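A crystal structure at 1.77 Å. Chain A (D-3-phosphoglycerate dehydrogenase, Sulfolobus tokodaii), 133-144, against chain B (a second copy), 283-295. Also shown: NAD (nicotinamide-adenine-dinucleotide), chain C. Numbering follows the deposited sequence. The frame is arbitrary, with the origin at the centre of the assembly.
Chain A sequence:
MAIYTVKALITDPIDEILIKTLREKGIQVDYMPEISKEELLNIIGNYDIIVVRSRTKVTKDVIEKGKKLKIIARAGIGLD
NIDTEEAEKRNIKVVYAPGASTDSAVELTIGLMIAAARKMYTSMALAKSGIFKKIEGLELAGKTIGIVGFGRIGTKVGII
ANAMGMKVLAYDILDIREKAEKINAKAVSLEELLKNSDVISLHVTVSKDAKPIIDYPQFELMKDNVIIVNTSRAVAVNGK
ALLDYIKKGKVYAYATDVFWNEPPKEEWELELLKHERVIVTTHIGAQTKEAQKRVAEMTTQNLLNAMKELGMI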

# COMPACT_ATOMS: atom_id res chain seq x y z
N LYS A 133 -12.72 13.20 -8.08
CA LYS A 133 -12.26 13.08 -9.45
C LYS A 133 -11.31 11.90 -9.54
O LYS A 133 -10.37 11.78 -8.75
CB LYS A 133 -11.53 14.36 -9.86
CG LYS A 133 -10.88 14.29 -11.23
CD LYS A 133 -10.36 15.66 -11.66
CE LYS A 133 -9.32 16.19 -10.69
NZ LYS A 133 -8.90 17.57 -11.06
N LYS A 134 -11.55 11.02 -10.51
CA LYS A 134 -10.71 9.84 -10.69
C LYS A 134 -9.33 10.21 -11.24
O LYS A 134 -9.18 11.17 -12.00
CB LYS A 134 -11.38 8.85 -11.65
CG LYS A 134 -12.70 8.28 -11.13
CD LYS A 134 -13.29 7.29 -12.12
CE LYS A 134 -14.57 6.66 -11.60
NZ LYS A 134 -15.19 5.76 -12.61
N ILE A 135 -8.32 9.43 -10.84
CA ILE A 135 -6.94 9.65 -11.28
C ILE A 135 -6.40 8.30 -11.74
O ILE A 135 -6.58 7.29 -11.06
CB ILE A 135 -6.08 10.19 -10.12
CG1 ILE A 135 -4.61 10.26 -10.54
CG2 ILE A 135 -6.25 9.32 -8.89
CD1 ILE A 135 -4.34 11.24 -11.66
N GLU A 136 -5.72 8.28 -12.89
CA GLU A 136 -5.19 7.03 -13.43
C GLU A 136 -3.72 6.77 -13.09
O GLU A 136 -2.89 7.67 -13.19
CB GLU A 136 -5.38 7.00 -14.95
CG GLU A 136 -4.96 5.69 -15.59
CD GLU A 136 -5.04 5.73 -17.11
OE1 GLU A 136 -6.17 5.78 -17.64
OE2 GLU A 136 -3.98 5.73 -17.76
N GLY A 137 -3.43 5.54 -12.70
CA GLY A 137 -2.07 5.15 -12.38
C GLY A 137 -1.60 3.94 -13.17
O GLY A 137 -2.02 3.73 -14.32
N LEU A 138 -0.73 3.14 -12.56
CA LEU A 138 -0.18 1.95 -13.20
C LEU A 138 -0.45 0.67 -12.42
O LEU A 138 -0.41 0.66 -11.19
CB LEU A 138 1.34 2.11 -13.36
CG LEU A 138 1.83 3.28 -14.23
CD1 LEU A 138 3.35 3.34 -14.19
CD2 LEU A 138 1.33 3.10 -15.65
N GLU A 139 -0.70 -0.41 -13.15
CA GLU A 139 -0.94 -1.72 -12.55
C GLU A 139 0.42 -2.39 -12.30
O GLU A 139 1.39 -2.14 -13.03
CB GLU A 139 -1.80 -2.57 -13.49
CG GLU A 139 -2.19 -3.93 -12.95
CD GLU A 139 -3.18 -4.64 -13.85
OE1 GLU A 139 -4.40 -4.40 -13.68
OE2 GLU A 139 -2.75 -5.41 -14.73
N LEU A 140 0.51 -3.24 -11.28
CA LEU A 140 1.77 -3.87 -10.94
C LEU A 140 1.94 -5.33 -11.35
O LEU A 140 3.05 -5.77 -11.64
CB LEU A 140 2.02 -3.74 -9.43
CG LEU A 140 2.14 -2.28 -8.97
CD1 LEU A 140 2.02 -2.19 -7.45
CD2 LEU A 140 3.47 -1.71 -9.45
N ALA A 141 0.83 -6.07 -11.35
CA ALA A 141 0.86 -7.48 -11.71
C ALA A 141 1.51 -7.68 -13.08
O ALA A 141 1.28 -6.89 -14.00
CB ALA A 141 -0.56 -8.04 -11.72
N GLY A 142 2.32 -8.73 -13.19
CA GLY A 142 2.98 -9.03 -14.45
C GLY A 142 4.25 -8.24 -14.71
O GLY A 142 5.04 -8.60 -15.59
N LYS A 143 4.45 -7.17 -13.97
CA LYS A 143 5.64 -6.36 -14.15
C LYS A 143 6.80 -6.92 -13.34
O LYS A 143 6.63 -7.81 -12.51
CB LYS A 143 5.35 -4.91 -13.79
CG LYS A 143 4.37 -4.29 -14.78
CD LYS A 143 4.09 -2.84 -14.50
CE LYS A 143 3.06 -2.31 -15.48
NZ LYS A 143 2.63 -0.93 -15.12
N THR A 144 7.99 -6.40 -13.60
CA THR A 144 9.20 -6.86 -12.93
C THR A 144 9.68 -5.90 -11.85
O THR A 144 9.79 -4.70 -12.09
CB THR A 144 10.34 -7.04 -13.95
OG1 THR A 144 9.95 -8.02 -14.93
CG2 THR A 144 11.62 -7.50 -13.26
PA NAD C . -16.78 -11.72 -8.00
O1A NAD C . -15.66 -12.48 -8.59
O2A NAD C . -18.15 -11.94 -8.61
O5B NAD C . -16.79 -12.05 -6.43
C5B NAD C . -17.79 -11.48 -5.60
C4B NAD C . -17.95 -12.57 -4.38
O4B NAD C . -18.63 -11.99 -3.26
C3B NAD C . -18.64 -13.88 -4.90
O3B NAD C . -17.87 -15.04 -4.60
C2B NAD C . -20.03 -13.78 -4.26
O2B NAD C . -20.74 -14.98 -4.05
C1B NAD C . -19.65 -13.02 -3.04
N9A NAD C . -20.81 -12.46 -2.29
C8A NAD C . -21.96 -11.83 -2.74
N7A NAD C . -22.74 -11.49 -1.68
C5A NAD C . -22.11 -11.89 -0.56
C6A NAD C . -22.40 -11.83 0.86
N6A NAD C . -23.51 -11.27 1.31
N1A NAD C . -21.46 -12.37 1.81
C2A NAD C . -20.24 -12.98 1.39
N3A NAD C . -19.96 -13.05 0.00
C4A NAD C . -20.87 -12.51 -0.94
O3 NAD C . -16.48 -10.14 -8.13
PN NAD C . -15.07 -9.35 -8.13
O1N NAD C . -14.11 -10.03 -7.25
O2N NAD C . -14.69 -9.25 -9.57
O5D NAD C . -15.61 -7.96 -7.61
C5D NAD C . -15.84 -7.77 -6.23
C4D NAD C . -16.38 -6.39 -5.94
O4D NAD C . -15.45 -5.37 -6.27
C3D NAD C . -17.69 -5.99 -6.69
O3D NAD C . -18.59 -5.30 -5.81
C2D NAD C . -17.20 -5.17 -7.83
O2D NAD C . -18.23 -4.44 -8.46
C1D NAD C . -16.12 -4.42 -7.09
N1N NAD C . -15.06 -3.74 -7.90
C2N NAD C . -14.70 -2.41 -7.54
C3N NAD C . -13.70 -1.73 -8.29
C7N NAD C . -13.32 -0.35 -7.92
O7N NAD C . -12.99 0.48 -8.92
N7N NAD C . -13.28 0.10 -6.68
C4N NAD C . -13.08 -2.46 -9.43
C5N NAD C . -13.45 -3.81 -9.79
C6N NAD C . -14.46 -4.46 -9.01
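Chain B 283-295: HIGAQTKEAQKRV

Residues 283-295 of chain B approach chain A as a loop that turns into a helix. A type I β turn from Ile284(B) to Gln287(B), closed by Gln287(B) N to Ile284(B) O at 2.9 Å, leads into an extended Thr288(B) (φ/ψ -132/155°), and the helix begins at Lys289(B) and continues beyond Val295(B). Thr288(B) is the N-cap: its OG1, with χ1 in the p well, accepts from Ala291(B) N at 3.0 Å. Chain A runs alongside without regular secondary structure, largely extended from Lys134(A) to Glu139(A), then folding through a type II turn from Leu140(A) to Lys143(A). The register ascends in both chains: Lys134(A) lies nearest Ile284(B) (CA to CA 5.7 Å), Glu136(A) nearest Gln287(B) (CA to CA 4.7 Å) and Gly137(A) nearest Thr288(B) (CA to CA 4.6 Å). Together the stretches bury 715 Å².

Backbone pairing is confined to a single bridge between Gly137(A) and Thr288(B). Gly137(A) N donates to Gln287(B) O at 2.9 Å, and Lys289(B) N donates to Gly137(A) O at 3.0 Å, so Gly137(A) engages the residues before and after Thr288(B). Two CA-H...O contacts accompany these bonds, Glu136(A) CA to Gln287(B) O at 3.3 Å and Thr288(B) CA to Gly137(A) O at 3.2 Å.

Charged side chains secure the helical part. Glu139(A) points its CA-to-CB bond toward chain B and forms a two-pronged salt bridge with Arg294(B): NH2 of Arg294(B) meets OE1 of Glu139(A) at 2.7 Å, while NH1 of Arg294(B) meets OE2 of Glu139(A) at 2.9 Å. Glu290(B) divides its carboxylate, OE1 accepting from Glu139(A) N at 2.9 Å and OE2 forming a salt bridge with Lys143(A) NZ at 2.7 Å. The same OE2 of Glu290(B) pairs with Lys289(B) NZ at 2.9 Å within chain B, and Lys143(A) NZ also donates to Glu139(A) O at 2.7 Å, tying the chain A turn to this cluster.

Apolar packing is modest. Ile135(A) CG2 rests 3.6 Å from Ile284(B) CG2, and Leu138(A) CD2 approaches the aliphatic part of Lys289(B), 3.7 Å from its CE.

Two waters extend the contact around Gln287(B). One accepts from Lys134(A) NZ at 2.9 Å and Gln287(B) NE2 at 2.6 Å; the other donates to Glu136(A) OE1 and Gln287(B) OE1, each at 2.7 Å. The two ends of the Gln287(B) amide thus reach different residues of chain A.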

# COMPACT_ATOMS: atom_id res chain seq x y z
N HIS B 283 -12.60 6.29 -6.05
CA HIS B 283 -13.08 5.23 -6.92
C HIS B 283 -12.13 5.00 -8.09
O HIS B 283 -12.54 4.98 -9.26
CB HIS B 283 -14.49 5.57 -7.43
CG HIS B 283 -15.35 4.37 -7.67
ND1 HIS B 283 -16.68 4.32 -7.30
CD2 HIS B 283 -15.07 3.17 -8.24
CE1 HIS B 283 -17.18 3.14 -7.63
NE2 HIS B 283 -16.23 2.42 -8.20
N ILE B 284 -10.86 4.81 -7.75
CA ILE B 284 -9.81 4.59 -8.74
C ILE B 284 -9.39 3.13 -8.86
O ILE B 284 -8.37 2.83 -9.48
CB ILE B 284 -8.56 5.43 -8.41
CG1 ILE B 284 -8.04 5.08 -7.01
CG2 ILE B 284 -8.91 6.93 -8.47
CD1 ILE B 284 -6.76 5.79 -6.62
N GLY B 285 -10.17 2.22 -8.28
CA GLY B 285 -9.85 0.80 -8.32
C GLY B 285 -9.54 0.21 -9.69
O GLY B 285 -8.68 -0.67 -9.81
N ALA B 286 -10.24 0.68 -10.72
CA ALA B 286 -10.02 0.18 -12.07
C ALA B 286 -9.26 1.21 -12.90
O ALA B 286 -9.08 1.04 -14.11
CB ALA B 286 -11.36 -0.13 -12.74
N GLN B 287 -8.80 2.27 -12.25
CA GLN B 287 -8.10 3.33 -12.96
C GLN B 287 -6.59 3.19 -13.16
O GLN B 287 -5.81 3.90 -12.54
CB GLN B 287 -8.40 4.67 -12.30
CG GLN B 287 -9.86 5.10 -12.42
CD GLN B 287 -10.28 5.33 -13.86
OE1 GLN B 287 -9.66 6.11 -14.58
NE2 GLN B 287 -11.33 4.65 -14.28
N THR B 288 -6.19 2.25 -14.02
CA THR B 288 -4.79 2.09 -14.37
C THR B 288 -4.76 2.00 -15.89
O THR B 288 -5.76 1.64 -16.51
CB THR B 288 -4.16 0.80 -13.79
OG1 THR B 288 -4.85 -0.35 -14.29
CG2 THR B 288 -4.20 0.81 -12.27
N LYS B 289 -3.63 2.35 -16.48
CA LYS B 289 -3.49 2.30 -17.93
C LYS B 289 -3.77 0.88 -18.43
O LYS B 289 -4.50 0.68 -19.41
CB LYS B 289 -2.07 2.73 -18.32
CG LYS B 289 -1.74 2.56 -19.80
CD LYS B 289 -0.34 3.08 -20.11
CE LYS B 289 0.74 2.40 -19.27
NZ LYS B 289 0.85 0.93 -19.54
N GLU B 290 -3.21 -0.10 -17.73
CA GLU B 290 -3.37 -1.50 -18.10
C GLU B 290 -4.81 -2.00 -18.00
O GLU B 290 -5.31 -2.65 -18.92
CB GLU B 290 -2.45 -2.39 -17.24
CG GLU B 290 -0.95 -2.18 -17.46
CD GLU B 290 -0.40 -0.93 -16.80
OE1 GLU B 290 -1.13 -0.27 -16.02
OE2 GLU B 290 0.79 -0.61 -17.04
N ALA B 291 -5.48 -1.71 -16.88
CA ALA B 291 -6.86 -2.15 -16.70
C ALA B 291 -7.80 -1.50 -17.71
O ALA B 291 -8.67 -2.16 -18.29
CB ALA B 291 -7.34 -1.84 -15.28
N GLN B 292 -7.62 -0.20 -17.94
CA GLN B 292 -8.46 0.52 -18.88
C GLN B 292 -8.26 0.01 -20.30
O GLN B 292 -9.21 -0.01 -21.09
CB GLN B 292 -8.17 2.02 -18.81
CG GLN B 292 -8.74 2.71 -17.57
CD GLN B 292 -10.22 2.42 -17.37
OE1 GLN B 292 -10.60 1.60 -16.53
NE2 GLN B 292 -11.06 3.09 -18.15
N LYS B 293 -7.04 -0.41 -20.63
CA LYS B 293 -6.78 -0.94 -21.97
C LYS B 293 -7.47 -2.30 -22.09
O LYS B 293 -8.03 -2.63 -23.14
CB LYS B 293 -5.28 -1.12 -22.21
CG LYS B 293 -4.95 -1.76 -23.56
CD LYS B 293 -3.47 -2.05 -23.71
CE LYS B 293 -3.19 -2.79 -25.01
NZ LYS B 293 -1.76 -3.18 -25.13
N ARG B 294 -7.44 -3.09 -21.02
CA ARG B 294 -8.09 -4.39 -21.06
C ARG B 294 -9.60 -4.23 -21.19
O ARG B 294 -10.26 -5.03 -21.87
CB ARG B 294 -7.76 -5.21 -19.81
CG ARG B 294 -6.33 -5.75 -19.78
CD ARG B 294 -6.23 -6.94 -18.84
NE ARG B 294 -6.54 -6.55 -17.48
CZ ARG B 294 -5.68 -5.96 -16.65
NH1 ARG B 294 -4.44 -5.70 -17.05
NH2 ARG B 294 -6.07 -5.62 -15.43
N VAL B 295 -10.16 -3.21 -20.55
CA VAL B 295 -11.60 -2.97 -20.64
C VAL B 295 -11.97 -2.73 -22.10
O VAL B 295 -12.93 -3.31 -22.61
CB VAL B 295 -12.03 -1.75 -19.79
CG1 VAL B 295 -13.46 -1.36 -20.13
CG2 VAL B 295 -11.93 -2.09 -18.31
O HOH W 1 -13.54 3.56 -13.43
O HOH W 2 -8.63 6.55 -17.00